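Local coordinates for protein Agap007691-pb (Anopheles gambiae, PDB 5C98) that is a serpin of unknown function, possibly an inhibitor of serine proteases like many members of its family, at residues F354-R359 against V366-N371; K225-P230 against M239-P244. All coordinates share one frame; numbering follows the deposited sequence. Where two conformers were deposited one is given.

Contact 1 of 2, residues F354-R359 against V366-N371; sequences FMFLIR and VLQVGN
The ring of Phe356 lies flat over Gly370 and packs tightly on its backbone. Gly370 CA sits 3.8 Å from the centroid of the Phe356 ring, a CH-pi contact over one face. Glycine suits the place, since a backbone without a side chain lets the ring settle directly on it. The crowded first torsion of Phe356, with CG between N and the carbonyl carbon (chi1 61°), folds the ring across toward the partner strand. Under it, Phe356 N gives a 2.9 Å bond to Gly370 O. At the far end a classic beta bulge sets Leu367 and Gln368 both against Ile358: Ile358 O takes a 2.7 Å bond from Leu367 N and a weak one from Gln368 N.

The opposite face of the strands is looser, though equally buried. There Met355 CE reaches Val369 CG2 at 3.7 Å. Leu357 CG stays 4.1 Å from Val369 CG2. Arg359 lays its CG 4.0 Å from Val366 CG2 while its guanidinium pairs with Asp228 and Asp266. Helix 15-32 packs on this face. Back on the Phe356 side, Gln368 gives NE2 to Tyr326 O, but its OE1, 3.7 Å from Ile358 CG1, has no hydrogen-bond partner in the model. The hairpin thus probably pays a desolvation cost at one amide oxygen, set against satisfied backbone bonds and close apolar contact.

Contact 2 of 2, residues K225-P230 against M239-P244; sequences KVVDMP and MLVLLP
The carboxylate of Asp228 presents one face to Leu240, whose CD1 stands 3.6 Å from Asp228 CG, almost squarely above the plane; Leu240 was modelled in two conformers, so this holds for one of them. The carboxylate oxygens are held by other groups, OD1 by Ser238 OG and OD2 by Arg359, which suits an acid in a buried place. The two strands form an antiparallel beta hairpin within what serpins call sheet B. Six backbone hydrogen bonds run along it, among them Val241 N to Val227 O at 2.9 Å and nearly straight.

On the face carrying Asp228, Val226 CG1 packs beside Leu242 CD2 at 3.7 Å, the two branched side chains lying alongside each other. The other face is apolar along Val227, Val241 and the two methionines, and Phe348 of strand 346-349 covers both valines. Beta-branched valines suit such extended backbone, and flexible, unbranched methionines can pack against each other. In Met229, CG anti to the carbonyl carbon (chi1 -69°) and an extended second torsion place the sulfur beside the side chains of the partner strand. Met229 SD comes 4.0 Å from Met239 CE and equally near Val241 CG2.

In the fold
Both contacts are hairpins of the same serpin sheet B, placed in series along the chain and joined edge to edge by strands 237-244 and 354-360. Their centres are about 9 Å apart. Between them run the backbone bonds Leu240 N to Leu357 O at 2.8 Å and Leu242 N to Met355 O at 2.9 Å, while Ile358 CD1 packs on Met239 CG. Contact 1 is the more central, about 8 Å from the chain's centre against about 17 Å for the centre of contact 2. The unmodelled residues 335-343, probably part of the reactive-centre loop by analogy with other serpins, precede strand 354-360 in the chain.

Contact 1 of 2, residues F354-R359 against V366-N371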
ATOM      1  N   PHE A 354       9.027  10.354   9.742  1.00 13.39           N
ATOM      2  CA  PHE A 354       8.337   9.333  10.501  1.00 13.69           C
ATOM      3  C   PHE A 354       7.809   8.260   9.563  1.00 13.43           C
ATOM      4  O   PHE A 354       7.672   8.470   8.349  1.00 13.76           O
ATOM      5  CB  PHE A 354       7.202   9.937  11.351  1.00 13.44           C
ATOM      6  CG  PHE A 354       6.148  10.691  10.563  1.00 15.06           C
ATOM      7  CD1 PHE A 354       5.079  10.052   9.987  1.00 14.53           C
ATOM      8  CD2 PHE A 354       6.235  12.063  10.436  1.00 13.47           C
ATOM      9  CE1 PHE A 354       4.111  10.799   9.276  1.00 15.65           C
ATOM     10  CE2 PHE A 354       5.290  12.813   9.737  1.00 15.55           C
ATOM     11  CZ  PHE A 354       4.219  12.179   9.172  1.00 14.80           C
ATOM     12  N   MET A 355       7.531   7.103  10.142  1.00 12.30           N
ATOM     13  CA  MET A 355       6.898   5.983   9.465  1.00 11.49           C
ATOM     14  C   MET A 355       5.446   5.894   9.930  1.00 13.76           C
ATOM     15  O   MET A 355       5.116   6.230  11.076  1.00 14.47           O
ATOM     16  CB  MET A 355       7.639   4.675   9.814  1.00 15.10           C
ATOM     17  CG  MET A 355       7.009   3.392   9.295  1.00 16.01           C
ATOM     18  SD  MET A 355       8.118   2.024   9.773  1.00 17.26           S
ATOM     19  CE  MET A 355       7.206   0.655   9.068  1.00 21.87           C
ATOM     20  N   PHE A 356       4.571   5.435   9.034  1.00 13.75           N
ATOM     21  CA  PHE A 356       3.180   5.222   9.389  1.00 13.11           C
ATOM     22  C   PHE A 356       2.719   3.848   8.924  1.00 12.64           C
ATOM     23  O   PHE A 356       3.216   3.301   7.940  1.00 13.79           O
ATOM     24  CB  PHE A 356       2.272   6.336   8.823  1.00 13.34           C
ATOM     25  CG  PHE A 356       2.287   6.447   7.339  1.00 16.41           C
ATOM     26  CD1 PHE A 356       1.494   5.639   6.553  1.00 17.59           C
ATOM     27  CD2 PHE A 356       3.089   7.398   6.726  1.00 18.73           C
ATOM     28  CE1 PHE A 356       1.528   5.760   5.149  1.00 21.83           C
ATOM     29  CE2 PHE A 356       3.111   7.531   5.348  1.00 21.10           C
ATOM     30  CZ  PHE A 356       2.345   6.715   4.563  1.00 20.79           C
ATOM     31  N   LEU A 357       1.762   3.284   9.651  1.00 13.38           N
ATOM     32  CA  LEU A 357       1.145   1.999   9.321  1.00 12.93           C
ATOM     33  C   LEU A 357      -0.356   2.161   9.451  1.00 13.96           C
ATOM     34  O   LEU A 357      -0.846   2.548  10.519  1.00 15.94           O
ATOM     35  CB  LEU A 357       1.613   0.873  10.253  1.00 15.41           C
ATOM     36  CG  LEU A 357       3.121   0.660  10.261  1.00 15.02           C
ATOM     37  CD1 LEU A 357       3.773   1.517  11.357  1.00 17.95           C
ATOM     38  CD2 LEU A 357       3.416  -0.769  10.488  1.00 20.08           C
ATOM     39  N   ILE A 358      -1.089   1.886   8.375  1.00 13.74           N
ATOM     40  CA  ILE A 358      -2.541   1.921   8.412  1.00 13.41           C
ATOM     41  C   ILE A 358      -3.013   0.515   8.719  1.00 14.99           C
ATOM     42  O   ILE A 358      -2.714  -0.423   7.966  1.00 15.90           O
ATOM     43  CB  ILE A 358      -3.129   2.382   7.066  1.00 13.83           C
ATOM     44  CG1 ILE A 358      -2.473   3.691   6.618  1.00 15.52           C
ATOM     45  CG2 ILE A 358      -4.660   2.460   7.130  1.00 17.35           C
ATOM     46  CD1 ILE A 358      -2.714   4.865   7.590  1.00 19.47           C
ATOM     47  N   ARG A 359      -3.749   0.366   9.821  1.00 16.73           N
ATOM     48  CA  ARG A 359      -4.132  -0.942  10.322  1.00 15.20           C
ATOM     49  C   ARG A 359      -5.638  -1.036  10.515  1.00 17.51           C
ATOM     50  O   ARG A 359      -6.319  -0.042  10.774  1.00 19.49           O
ATOM     51  CB  ARG A 359      -3.440  -1.291  11.641  1.00 17.04           C
ATOM     52  CG  ARG A 359      -1.939  -1.185  11.610  1.00 17.19           C
ATOM     53  CD  ARG A 359      -1.266  -1.725  12.871  1.00 20.50           C
ATOM     54  NE  ARG A 359      -1.683  -1.021  14.074  1.00 21.89           N
ATOM     55  CZ  ARG A 359      -1.498  -1.482  15.314  1.00 29.04           C
ATOM     56  NH1 ARG A 359      -0.935  -2.674  15.505  1.00 28.39           N
ATOM     57  NH2 ARG A 359      -1.893  -0.765  16.362  1.00 27.70           N
ATOM     58  N   VAL A 366      -1.979  -4.927   8.853  1.00 14.58           N
ATOM     59  CA  VAL A 366      -1.418  -3.749   8.207  1.00 13.93           C
ATOM     60  C   VAL A 366      -1.856  -3.708   6.750  1.00 14.23           C
ATOM     61  O   VAL A 366      -1.580  -4.631   5.979  1.00 15.45           O
ATOM     62  CB  VAL A 366       0.107  -3.720   8.314  1.00 13.74           C
ATOM     63  CG1 VAL A 366       0.669  -2.497   7.565  1.00 15.75           C
ATOM     64  CG2 VAL A 366       0.555  -3.750   9.793  1.00 16.54           C
ATOM     65  N   LEU A 367      -2.577  -2.649   6.389  1.00 13.53           N
ATOM     66  CA  LEU A 367      -3.155  -2.499   5.068  1.00 13.12           C
ATOM     67  C   LEU A 367      -2.342  -1.582   4.160  1.00 13.74           C
ATOM     68  O   LEU A 367      -2.456  -1.677   2.932  1.00 14.83           O
ATOM     69  CB  LEU A 367      -4.581  -1.936   5.207  1.00 15.47           C
ATOM     70  CG  LEU A 367      -5.456  -2.653   6.229  1.00 16.96           C
ATOM     71  CD1 LEU A 367      -6.838  -2.035   6.150  1.00 18.49           C
ATOM     72  CD2 LEU A 367      -5.544  -4.160   6.053  1.00 16.85           C
ATOM     73  N   GLN A 368      -1.566  -0.676   4.728  1.00 14.00           N
ATOM     74  CA  GLN A 368      -0.781   0.291   3.975  1.00 13.71           C
ATOM     75  C   GLN A 368       0.334   0.717   4.910  1.00 13.63           C
ATOM     76  O   GLN A 368       0.124   0.811   6.118  1.00 13.66           O
ATOM     77  CB  GLN A 368      -1.616   1.520   3.585  1.00 15.13           C
ATOM     78  CG  GLN A 368      -1.064   2.291   2.431  1.00 17.98           C
ATOM     79  CD  GLN A 368      -1.801   3.618   2.237  1.00 14.44           C
ATOM     80  OE1 GLN A 368      -1.715   4.486   3.105  1.00 18.14           O
ATOM     81  NE2 GLN A 368      -2.472   3.787   1.121  1.00 16.48           N
ATOM     82  N   VAL A 369       1.527   0.954   4.364  1.00 12.92           N
ATOM     83  CA  VAL A 369       2.677   1.356   5.166  1.00 12.59           C
ATOM     84  C   VAL A 369       3.487   2.354   4.358  1.00 12.91           C
ATOM     85  O   VAL A 369       3.519   2.302   3.136  1.00 14.74           O
ATOM     86  CB  VAL A 369       3.483   0.095   5.567  1.00 13.23           C
ATOM     87  CG1 VAL A 369       3.939  -0.666   4.350  1.00 13.85           C
ATOM     88  CG2 VAL A 369       4.642   0.454   6.459  1.00 15.45           C
ATOM     89  N   GLY A 370       4.154   3.269   5.041  1.00 13.35           N
ATOM     90  CA  GLY A 370       4.901   4.275   4.318  1.00 15.31           C
ATOM     91  C   GLY A 370       5.688   5.156   5.249  1.00 12.52           C
ATOM     92  O   GLY A 370       5.833   4.869   6.443  1.00 13.33           O
ATOM     93  N   ASN A 371       6.255   6.207   4.660  1.00 13.85           N
ATOM     94  CA  ASN A 371       7.047   7.171   5.408  1.00 14.22           C
ATOM     95  C   ASN A 371       6.853   8.547   4.810  1.00 15.58           C
ATOM     96  O   ASN A 371       6.535   8.690   3.627  1.00 15.32           O
ATOM     97  CB  ASN A 371       8.529   6.798   5.407  1.00 13.37           C
ATOM     98  CG  ASN A 371       9.165   6.934   4.050  1.00 13.74           C
ATOM     99  OD1 ASN A 371       9.023   6.061   3.211  1.00 16.63           O
ATOM    100  ND2 ASN A 371       9.906   8.016   3.837  1.00 15.56           N
TER

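Contact 2 of 2, residues K225-P230 against M239-P244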
ATOM      1  N   LYS A 225       8.895   7.156  19.682  1.00 15.10           N
ATOM      2  CA  LYS A 225       7.579   7.404  20.245  1.00 15.80           C
ATOM      3  C   LYS A 225       6.521   6.873  19.287  1.00 15.18           C
ATOM      4  O   LYS A 225       6.737   6.807  18.073  1.00 15.00           O
ATOM      5  CB  LYS A 225       7.356   8.901  20.409  1.00 16.20           C
ATOM      6  CG  LYS A 225       8.139   9.560  21.496  1.00 18.35           C
ATOM      7  CD  LYS A 225       7.764  11.032  21.640  1.00 19.89           C
ATOM      8  CE  LYS A 225       8.490  11.659  22.779  1.00 20.40           C
ATOM      9  NZ  LYS A 225       8.161  13.098  22.925  1.00 23.17           N
ATOM     10  N   VAL A 226       5.376   6.476  19.837  1.00 15.86           N
ATOM     11  CA  VAL A 226       4.293   5.893  19.052  1.00 16.33           C
ATOM     12  C   VAL A 226       2.982   6.534  19.458  1.00 16.39           C
ATOM     13  O   VAL A 226       2.689   6.647  20.649  1.00 19.10           O
ATOM     14  CB  VAL A 226       4.201   4.383  19.306  1.00 17.71           C
ATOM     15  CG1 VAL A 226       3.189   3.752  18.408  1.00 18.87           C
ATOM     16  CG2 VAL A 226       5.567   3.739  19.132  1.00 19.39           C
ATOM     17  N   VAL A 227       2.180   6.918  18.481  1.00 15.17           N
ATOM     18  CA  VAL A 227       0.779   7.233  18.711  1.00 15.78           C
ATOM     19  C   VAL A 227      -0.050   6.468  17.689  1.00 16.18           C
ATOM     20  O   VAL A 227       0.370   6.275  16.546  1.00 17.28           O
ATOM     21  CB  VAL A 227       0.464   8.744  18.608  1.00 17.25           C
ATOM     22  CG1 VAL A 227       1.085   9.542  19.756  1.00 21.25           C
ATOM     23  CG2 VAL A 227       0.848   9.303  17.235  1.00 23.38           C
ATOM     24  N   ASP A 228      -1.215   6.014  18.093  1.00 17.66           N
ATOM     25  CA  ASP A 228      -2.151   5.361  17.173  1.00 16.16           C
ATOM     26  C   ASP A 228      -3.307   6.330  16.961  1.00 19.52           C
ATOM     27  O   ASP A 228      -4.084   6.589  17.886  1.00 24.29           O
ATOM     28  CB  ASP A 228      -2.620   4.017  17.727  1.00 18.03           C
ATOM     29  CG  ASP A 228      -2.957   3.010  16.638  1.00 25.27           C
ATOM     30  OD1 ASP A 228      -3.103   3.409  15.452  1.00 23.65           O
ATOM     31  OD2 ASP A 228      -3.078   1.811  16.976  1.00 26.51           O
ATOM     32  N   MET A 229      -3.381   6.900  15.756  1.00 16.23           N
ATOM     33  CA  MET A 229      -4.294   7.980  15.420  1.00 18.05           C
ATOM     34  C   MET A 229      -5.483   7.399  14.672  1.00 19.78           C
ATOM     35  O   MET A 229      -5.345   7.031  13.495  1.00 18.68           O
ATOM     36  CB  MET A 229      -3.582   9.001  14.543  1.00 21.13           C
ATOM     37  CG  MET A 229      -2.510   9.759  15.318  1.00 21.45           C
ATOM     38  SD  MET A 229      -1.718  11.008  14.323  1.00 23.34           S
ATOM     39  CE  MET A 229      -3.084  12.097  13.939  1.00 47.96           C
ATOM     40  N   PRO A 230      -6.646   7.283  15.283  1.00 17.93           N
ATOM     41  CA  PRO A 230      -7.748   6.604  14.601  1.00 18.04           C
ATOM     42  C   PRO A 230      -8.382   7.438  13.506  1.00 19.47           C
ATOM     43  O   PRO A 230      -8.472   8.660  13.577  1.00 17.65           O
ATOM     44  CB  PRO A 230      -8.776   6.369  15.720  1.00 20.36           C
ATOM     45  CG  PRO A 230      -8.488   7.425  16.720  1.00 28.62           C
ATOM     46  CD  PRO A 230      -6.998   7.696  16.652  1.00 20.97           C
ATOM     47  N   MET A 239      -4.120   4.834  12.212  1.00 15.93           N
ATOM     48  CA  MET A 239      -2.794   5.095  11.672  1.00 13.67           C
ATOM     49  C   MET A 239      -1.798   5.124  12.821  1.00 15.08           C
ATOM     50  O   MET A 239      -1.808   6.054  13.628  1.00 16.22           O
ATOM     51  CB  MET A 239      -2.767   6.431  10.939  1.00 16.10           C
ATOM     52  CG  MET A 239      -1.406   6.784  10.382  1.00 17.20           C
ATOM     53  SD  MET A 239      -1.326   8.297   9.414  1.00 20.34           S
ATOM     54  CE  MET A 239      -1.702   9.530  10.654  1.00 22.23           C
ATOM     55  N   LEU A 240      -0.924   4.135  12.860  1.00 15.11           N
ATOM     56  CA  LEU A 240       0.160   4.131  13.824  0.50 13.85           C
ATOM     57  C   LEU A 240       1.296   4.970  13.266  1.00 14.77           C
ATOM     58  O   LEU A 240       1.730   4.773  12.130  1.00 17.29           O
ATOM     59  CB  LEU A 240       0.601   2.689  14.062  0.50 16.41           C
ATOM     60  CG  LEU A 240       1.442   2.367  15.294  0.50 12.43           C
ATOM     61  CD1 LEU A 240       0.661   2.553  16.564  0.50 15.98           C
ATOM     62  CD2 LEU A 240       1.980   0.952  15.189  0.50 14.02           C
ATOM     63  N   VAL A 241       1.767   5.924  14.065  1.00 13.32           N
ATOM     64  CA  VAL A 241       2.843   6.813  13.658  1.00 15.05           C
ATOM     65  C   VAL A 241       4.028   6.531  14.556  1.00 14.84           C
ATOM     66  O   VAL A 241       3.904   6.579  15.788  1.00 15.33           O
ATOM     67  CB  VAL A 241       2.460   8.292  13.735  1.00 14.56           C
ATOM     68  CG1 VAL A 241       3.594   9.161  13.222  1.00 16.23           C
ATOM     69  CG2 VAL A 241       1.194   8.560  12.936  1.00 16.25           C
ATOM     70  N   LEU A 242       5.159   6.229  13.947  1.00 13.70           N
ATOM     71  CA  LEU A 242       6.404   5.929  14.658  1.00 13.60           C
ATOM     72  C   LEU A 242       7.367   7.080  14.406  1.00 14.62           C
ATOM     73  O   LEU A 242       7.809   7.296  13.265  1.00 14.17           O
ATOM     74  CB  LEU A 242       7.011   4.616  14.179  1.00 15.96           C
ATOM     75  CG  LEU A 242       6.092   3.403  14.117  1.00 21.27           C
ATOM     76  CD1 LEU A 242       6.898   2.153  13.749  1.00 20.50           C
ATOM     77  CD2 LEU A 242       5.350   3.204  15.405  1.00 22.59           C
ATOM     78  N   LEU A 243       7.702   7.806  15.466  1.00 14.16           N
ATOM     79  CA  LEU A 243       8.558   8.981  15.383  1.00 14.02           C
ATOM     80  C   LEU A 243       9.872   8.670  16.080  1.00 13.76           C
ATOM     81  O   LEU A 243       9.900   8.532  17.313  1.00 15.54           O
ATOM     82  CB  LEU A 243       7.854  10.153  16.067  1.00 16.37           C
ATOM     83  CG  LEU A 243       8.620  11.460  16.149  1.00 16.52           C
ATOM     84  CD1 LEU A 243       8.835  12.078  14.783  1.00 16.40           C
ATOM     85  CD2 LEU A 243       7.871  12.458  17.051  1.00 18.25           C
ATOM     86  N   PRO A 244      10.966   8.545  15.353  1.00 13.24           N
ATOM     87  CA  PRO A 244      12.242   8.205  15.987  1.00 13.60           C
ATOM     88  C   PRO A 244      12.619   9.194  17.073  1.00 15.06           C
ATOM     89  O   PRO A 244      12.374  10.396  16.953  1.00 17.14           O
ATOM     90  CB  PRO A 244      13.242   8.253  14.827  1.00 17.43           C
ATOM     91  CG  PRO A 244      12.413   7.990  13.599  1.00 18.05           C
ATOM     92  CD  PRO A 244      11.082   8.650  13.882  1.00 15.58           C
TER